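Local coordinates for protein lysine cyclodeaminase (Streptomyces pristinaespiralis, PDB 5YU3) that converts L-lysine to L-pipecolic acid with loss of ammonia, using bound NAD, and probably cyclises shorter diamino acids such as L-ornithine in the same way, at residues 163-177 with 188-201. Sequence-based numbering, arbitrary orientation.
Sequences LQRALVWDTDPAHRE and VSVEIAEPARIAAE. With NAD (nicotinamide-adenine-dinucleotide), chain F.
Trp-169 lies with one indole face over the turn that starts helix 195-201. Pro-195 CD sits 3.6 Å from the centroid of its five-membered ring and Glu-194 CG 4.0 Å from that of the six-membered ring, both CH-pi contacts. Trp-169 CG stands anti to its own backbone N (chi1 -173°), which carries the indole out along this turn. On the opposite face lies the Arg-176 guanidinium, held by its NH1 bond to Asp-170 O (2.9 Å), in the guanidinium plane. With the indole cut back to an alanine, Pro-195 and Glu-194 CG would probably lose their aromatic face and the Arg-176 guanidinium its cover on one side, the bond to Asp-170 O still in place.

Backbone bonds join strands 165-169 and 189-192 in parallel: Ala-166 N to Ser-189 O, Glu-191 N to Ala-166 O, Val-168 N to Glu-191 O and Ala-193 N to Val-168 O. This is the edge of the parallel sheet of a Rossmann-type NAD domain, 189-192 being its outermost strand within the chain. Just past strand 165-169, Asp-170 accepts both adenosine ribose hydroxyls, O2B on OD1 (2.6 Å) and O3B on OD2 (2.7 Å), while His-175 ND1 donates to O3B.

On the face with Leu-167, charges interlock. Arg-165 NH2 reaches the anti lone pair of Glu-201 OE2 (2.8 Å), tilted 30° from the guanidinium plane. Arg-197 bridges the two acids, NE to Glu-201 OE1 and NH1 to Glu-191 OE1 (2.6 Å), both oxygens met from above their carboxylate planes, Glu-191 OE1 the more steeply. Leu-167 packs among these groups, CD1 against one face of the Arg-165 guanidinium and CD2 alongside Glu-191. On the opposite face, with Ala-166, Val-168 CG2 meets Val-190 CG1 at 3.8 Å, beside Phe-179 of helix 179-183.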
# COMPACT_ATOMS: atom_id res chain seq x y z
N LEU A 163 3.07 -33.29 19.13
CA LEU A 163 4.10 -32.67 19.95
C LEU A 163 3.84 -32.92 21.43
O LEU A 163 2.71 -32.74 21.91
CB LEU A 163 4.17 -31.17 19.69
CG LEU A 163 4.55 -30.72 18.28
CD1 LEU A 163 4.68 -29.21 18.25
CD2 LEU A 163 5.86 -31.37 17.83
N GLN A 164 4.88 -33.34 22.14
CA GLN A 164 4.80 -33.53 23.58
C GLN A 164 5.58 -32.51 24.37
O GLN A 164 5.27 -32.29 25.55
CB GLN A 164 5.28 -34.94 23.96
CG GLN A 164 4.36 -36.04 23.45
CD GLN A 164 3.18 -36.27 24.39
OE1 GLN A 164 2.15 -36.80 23.98
NE2 GLN A 164 3.34 -35.86 25.65
N ARG A 165 6.57 -31.86 23.77
CA ARG A 165 7.33 -30.86 24.50
C ARG A 165 7.92 -29.85 23.53
O ARG A 165 8.09 -30.13 22.34
CB ARG A 165 8.44 -31.50 25.35
CG ARG A 165 9.56 -32.09 24.54
CD ARG A 165 10.66 -32.61 25.45
NE ARG A 165 11.76 -33.18 24.68
CZ ARG A 165 12.99 -33.35 25.16
NH1 ARG A 165 13.28 -32.99 26.40
NH2 ARG A 165 13.93 -33.88 24.38
N ALA A 166 8.21 -28.67 24.07
CA ALA A 166 8.85 -27.59 23.33
C ALA A 166 10.07 -27.14 24.11
O ALA A 166 9.95 -26.77 25.29
CB ALA A 166 7.88 -26.43 23.10
N LEU A 167 11.24 -27.18 23.47
CA LEU A 167 12.48 -26.65 24.01
C LEU A 167 12.70 -25.27 23.40
O LEU A 167 12.74 -25.15 22.17
CB LEU A 167 13.65 -27.57 23.66
CG LEU A 167 13.57 -29.05 24.07
CD1 LEU A 167 14.81 -29.79 23.58
CD2 LEU A 167 13.44 -29.18 25.59
N VAL A 168 12.83 -24.24 24.24
CA VAL A 168 12.70 -22.87 23.75
C VAL A 168 13.84 -21.98 24.24
O VAL A 168 14.36 -22.15 25.35
CB VAL A 168 11.32 -22.25 24.13
CG1 VAL A 168 10.21 -23.21 23.77
CG2 VAL A 168 11.26 -21.90 25.61
N TRP A 169 14.23 -21.03 23.39
CA TRP A 169 15.27 -20.07 23.73
C TRP A 169 14.90 -18.70 23.19
O TRP A 169 14.29 -18.58 22.13
CB TRP A 169 16.64 -20.49 23.17
CG TRP A 169 17.74 -19.62 23.64
CD1 TRP A 169 18.46 -18.71 22.91
CD2 TRP A 169 18.28 -19.57 24.97
NE1 TRP A 169 19.40 -18.10 23.70
CE2 TRP A 169 19.31 -18.61 24.97
CE3 TRP A 169 17.98 -20.25 26.16
CZ2 TRP A 169 20.05 -18.32 26.12
CZ3 TRP A 169 18.71 -19.95 27.29
CH2 TRP A 169 19.73 -19.00 27.26
N ASP A 170 15.28 -17.68 23.95
CA ASP A 170 15.25 -16.28 23.54
C ASP A 170 16.47 -15.61 24.15
O ASP A 170 16.93 -16.01 25.22
CB ASP A 170 13.95 -15.60 24.01
CG ASP A 170 13.61 -14.33 23.22
OD1 ASP A 170 14.30 -13.30 23.42
OD2 ASP A 170 12.62 -14.36 22.45
N THR A 171 17.00 -14.59 23.46
CA THR A 171 18.14 -13.87 24.03
C THR A 171 17.74 -12.95 25.16
O THR A 171 18.60 -12.50 25.93
CB THR A 171 18.88 -13.08 22.94
OG1 THR A 171 17.92 -12.39 22.13
CG2 THR A 171 19.69 -14.02 22.06
N ASP A 172 16.45 -12.65 25.28
CA ASP A 172 15.92 -11.86 26.38
C ASP A 172 15.42 -12.82 27.45
O ASP A 172 14.47 -13.57 27.19
CB ASP A 172 14.78 -10.96 25.89
CG ASP A 172 14.34 -9.94 26.93
OD1 ASP A 172 14.27 -10.30 28.12
OD2 ASP A 172 14.06 -8.79 26.55
N PRO A 173 16.02 -12.85 28.64
CA PRO A 173 15.59 -13.84 29.64
C PRO A 173 14.14 -13.69 30.05
O PRO A 173 13.44 -14.69 30.24
CB PRO A 173 16.56 -13.61 30.80
CG PRO A 173 17.70 -12.70 30.13
CD PRO A 173 17.12 -11.99 29.21
N ALA A 174 13.65 -12.45 30.14
CA ALA A 174 12.25 -12.21 30.46
C ALA A 174 11.32 -12.85 29.43
O ALA A 174 10.26 -13.38 29.78
CB ALA A 174 11.98 -10.71 30.56
N HIS A 175 11.70 -12.79 28.15
CA HIS A 175 10.82 -13.29 27.09
C HIS A 175 10.80 -14.81 27.02
O HIS A 175 9.76 -15.39 26.70
CB HIS A 175 11.25 -12.70 25.74
CG HIS A 175 11.07 -11.22 25.64
ND1 HIS A 175 11.19 -10.53 24.46
CD2 HIS A 175 10.77 -10.30 26.59
CE1 HIS A 175 10.97 -9.25 24.67
NE2 HIS A 175 10.71 -9.08 25.96
N ARG A 176 11.92 -15.47 27.31
CA ARG A 176 11.88 -16.93 27.33
C ARG A 176 11.20 -17.45 28.59
O ARG A 176 10.55 -18.50 28.55
CB ARG A 176 13.29 -17.50 27.18
CG ARG A 176 14.25 -17.16 28.31
CD ARG A 176 15.66 -17.64 27.97
NE ARG A 176 16.60 -17.44 29.07
CZ ARG A 176 17.71 -16.71 29.01
NH1 ARG A 176 18.04 -16.06 27.90
NH2 ARG A 176 18.49 -16.61 30.09
N GLU A 177 11.31 -16.73 29.71
CA GLU A 177 10.69 -17.19 30.94
C GLU A 177 9.18 -17.01 30.93
O GLU A 177 8.47 -17.77 31.60
CB GLU A 177 11.32 -16.48 32.15
CG GLU A 177 12.66 -17.12 32.54
CD GLU A 177 13.61 -16.16 33.23
OE1 GLU A 177 14.84 -16.30 33.05
OE2 GLU A 177 13.12 -15.27 33.96
N VAL A 188 1.30 -28.28 25.46
CA VAL A 188 2.66 -28.74 25.15
C VAL A 188 3.59 -28.22 26.24
O VAL A 188 3.69 -27.00 26.46
CB VAL A 188 3.11 -28.25 23.76
CG1 VAL A 188 4.56 -28.68 23.49
CG2 VAL A 188 2.19 -28.77 22.68
N SER A 189 4.26 -29.13 26.95
CA SER A 189 5.12 -28.69 28.04
C SER A 189 6.31 -27.92 27.48
O SER A 189 6.87 -28.28 26.44
CB SER A 189 5.60 -29.88 28.87
OG SER A 189 6.35 -30.76 28.06
N VAL A 190 6.71 -26.86 28.18
CA VAL A 190 7.74 -25.95 27.72
C VAL A 190 8.94 -26.05 28.65
O VAL A 190 8.78 -26.02 29.88
CB VAL A 190 7.22 -24.50 27.65
CG1 VAL A 190 8.37 -23.51 27.53
CG2 VAL A 190 6.23 -24.36 26.51
N GLU A 191 10.12 -26.15 28.07
CA GLU A 191 11.38 -26.19 28.81
C GLU A 191 12.35 -25.24 28.14
O GLU A 191 12.53 -25.30 26.92
CB GLU A 191 11.93 -27.62 28.84
CG GLU A 191 13.32 -27.75 29.41
CD GLU A 191 13.79 -29.20 29.45
OE1 GLU A 191 14.90 -29.43 29.98
OE2 GLU A 191 13.07 -30.09 28.96
N ILE A 192 12.96 -24.35 28.92
CA ILE A 192 13.98 -23.47 28.38
C ILE A 192 15.25 -24.28 28.13
O ILE A 192 15.65 -25.11 28.96
CB ILE A 192 14.24 -22.29 29.34
CG1 ILE A 192 12.98 -21.43 29.45
CG2 ILE A 192 15.43 -21.46 28.86
CD1 ILE A 192 13.04 -20.37 30.55
N ALA A 193 15.86 -24.06 26.97
CA ALA A 193 17.04 -24.83 26.58
C ALA A 193 17.88 -23.99 25.64
O ALA A 193 17.35 -23.25 24.80
CB ALA A 193 16.64 -26.16 25.91
N GLU A 194 19.20 -24.10 25.78
CA GLU A 194 20.09 -23.31 24.96
C GLU A 194 20.06 -23.80 23.51
O GLU A 194 19.71 -24.96 23.25
CB GLU A 194 21.51 -23.33 25.53
CG GLU A 194 21.74 -22.13 26.45
CD GLU A 194 22.99 -22.24 27.28
OE1 GLU A 194 24.05 -22.58 26.73
OE2 GLU A 194 22.90 -21.98 28.50
N PRO A 195 20.40 -22.93 22.56
CA PRO A 195 20.24 -23.30 21.14
C PRO A 195 20.96 -24.58 20.75
O PRO A 195 20.44 -25.35 19.93
CB PRO A 195 20.79 -22.08 20.40
CG PRO A 195 20.68 -20.91 21.50
CD PRO A 195 20.75 -21.47 22.68
N ALA A 196 22.15 -24.85 21.31
CA ALA A 196 22.84 -26.09 20.95
C ALA A 196 22.04 -27.31 21.38
O ALA A 196 22.00 -28.32 20.66
CB ALA A 196 24.25 -26.10 21.55
N ARG A 197 21.38 -27.24 22.54
CA ARG A 197 20.55 -28.36 22.97
C ARG A 197 19.33 -28.50 22.08
O ARG A 197 18.92 -29.62 21.75
CB ARG A 197 20.13 -28.18 24.43
CG ARG A 197 19.13 -29.24 24.88
CD ARG A 197 18.99 -29.39 26.40
NE ARG A 197 18.08 -30.50 26.67
CZ ARG A 197 16.97 -30.44 27.39
NH1 ARG A 197 16.61 -29.31 27.98
NH2 ARG A 197 16.22 -31.52 27.54
N ILE A 198 18.73 -27.37 21.68
CA ILE A 198 17.58 -27.42 20.78
C ILE A 198 17.97 -28.06 19.45
O ILE A 198 17.25 -28.92 18.93
CB ILE A 198 17.02 -25.99 20.58
CG1 ILE A 198 16.43 -25.47 21.91
CG2 ILE A 198 15.98 -25.96 19.46
CD1 ILE A 198 16.07 -23.99 21.88
N ALA A 199 19.13 -27.67 18.91
CA ALA A 199 19.61 -28.27 17.66
C ALA A 199 19.78 -29.78 17.80
O ALA A 199 19.40 -30.53 16.90
CB ALA A 199 20.93 -27.61 17.25
N ALA A 200 20.32 -30.24 18.93
CA ALA A 200 20.58 -31.67 19.10
C ALA A 200 19.31 -32.48 19.29
O ALA A 200 19.26 -33.65 18.87
CB ALA A 200 21.54 -31.90 20.27
N GLU A 201 18.28 -31.92 19.93
CA GLU A 201 17.18 -32.73 20.42
C GLU A 201 15.86 -32.55 19.68
O GLU A 201 14.99 -33.42 19.80
CB GLU A 201 16.95 -32.46 21.92
CG GLU A 201 18.00 -33.10 22.81
CD GLU A 201 17.75 -32.88 24.30
OE1 GLU A 201 18.74 -32.66 25.04
OE2 GLU A 201 16.59 -32.94 24.74
PA NAD F . 8.69 -10.33 18.57
O1A NAD F . 9.42 -9.05 18.83
O2A NAD F . 7.35 -10.59 19.24
O5B NAD F . 9.64 -11.55 19.03
C5B NAD F . 10.97 -11.66 18.50
C4B NAD F . 11.81 -12.30 19.58
O4B NAD F . 13.11 -12.60 19.06
C3B NAD F . 12.04 -11.35 20.76
O3B NAD F . 11.53 -11.94 21.98
C2B NAD F . 13.55 -11.19 20.82
O2B NAD F . 14.08 -11.10 22.14
C1B NAD F . 14.02 -12.46 20.14
N9A NAD F . 15.39 -12.46 19.60
C8A NAD F . 16.07 -11.44 19.01
N7A NAD F . 17.31 -11.86 18.62
C5A NAD F . 17.42 -13.17 18.97
C6A NAD F . 18.44 -14.23 18.87
N6A NAD F . 19.64 -13.99 18.30
N1A NAD F . 18.13 -15.45 19.35
C2A NAD F . 16.94 -15.74 19.93
N3A NAD F . 15.97 -14.82 20.07
C4A NAD F . 16.16 -13.55 19.61
O3 NAD F . 8.52 -10.46 16.96
PN NAD F . 7.65 -11.54 16.16
O1N NAD F . 7.71 -12.85 16.91
O2N NAD F . 6.31 -10.91 15.83
O5D NAD F . 8.46 -11.65 14.77
C5D NAD F . 9.69 -12.37 14.71
C4D NAD F . 10.18 -12.40 13.26
O4D NAD F . 9.20 -13.01 12.43
C3D NAD F . 10.38 -11.00 12.71
O3D NAD F . 11.53 -11.02 11.83
C2D NAD F . 9.15 -10.78 11.86
O2D NAD F . 9.32 -9.76 10.86
C1D NAD F . 8.97 -12.17 11.29
N1N NAD F . 7.66 -12.45 10.73
C2N NAD F . 7.59 -13.29 9.68
C3N NAD F . 6.38 -13.60 9.09
C7N NAD F . 6.36 -14.55 7.94
O7N NAD F . 5.37 -14.67 7.26
N7N NAD F . 7.46 -15.30 7.72
C4N NAD F . 5.20 -13.06 9.61
C5N NAD F . 5.30 -12.22 10.71
C6N NAD F . 6.54 -11.93 11.27
O HOH W 1 3.17 -32.14 27.07
O HOH W 2 14.11 -35.01 21.68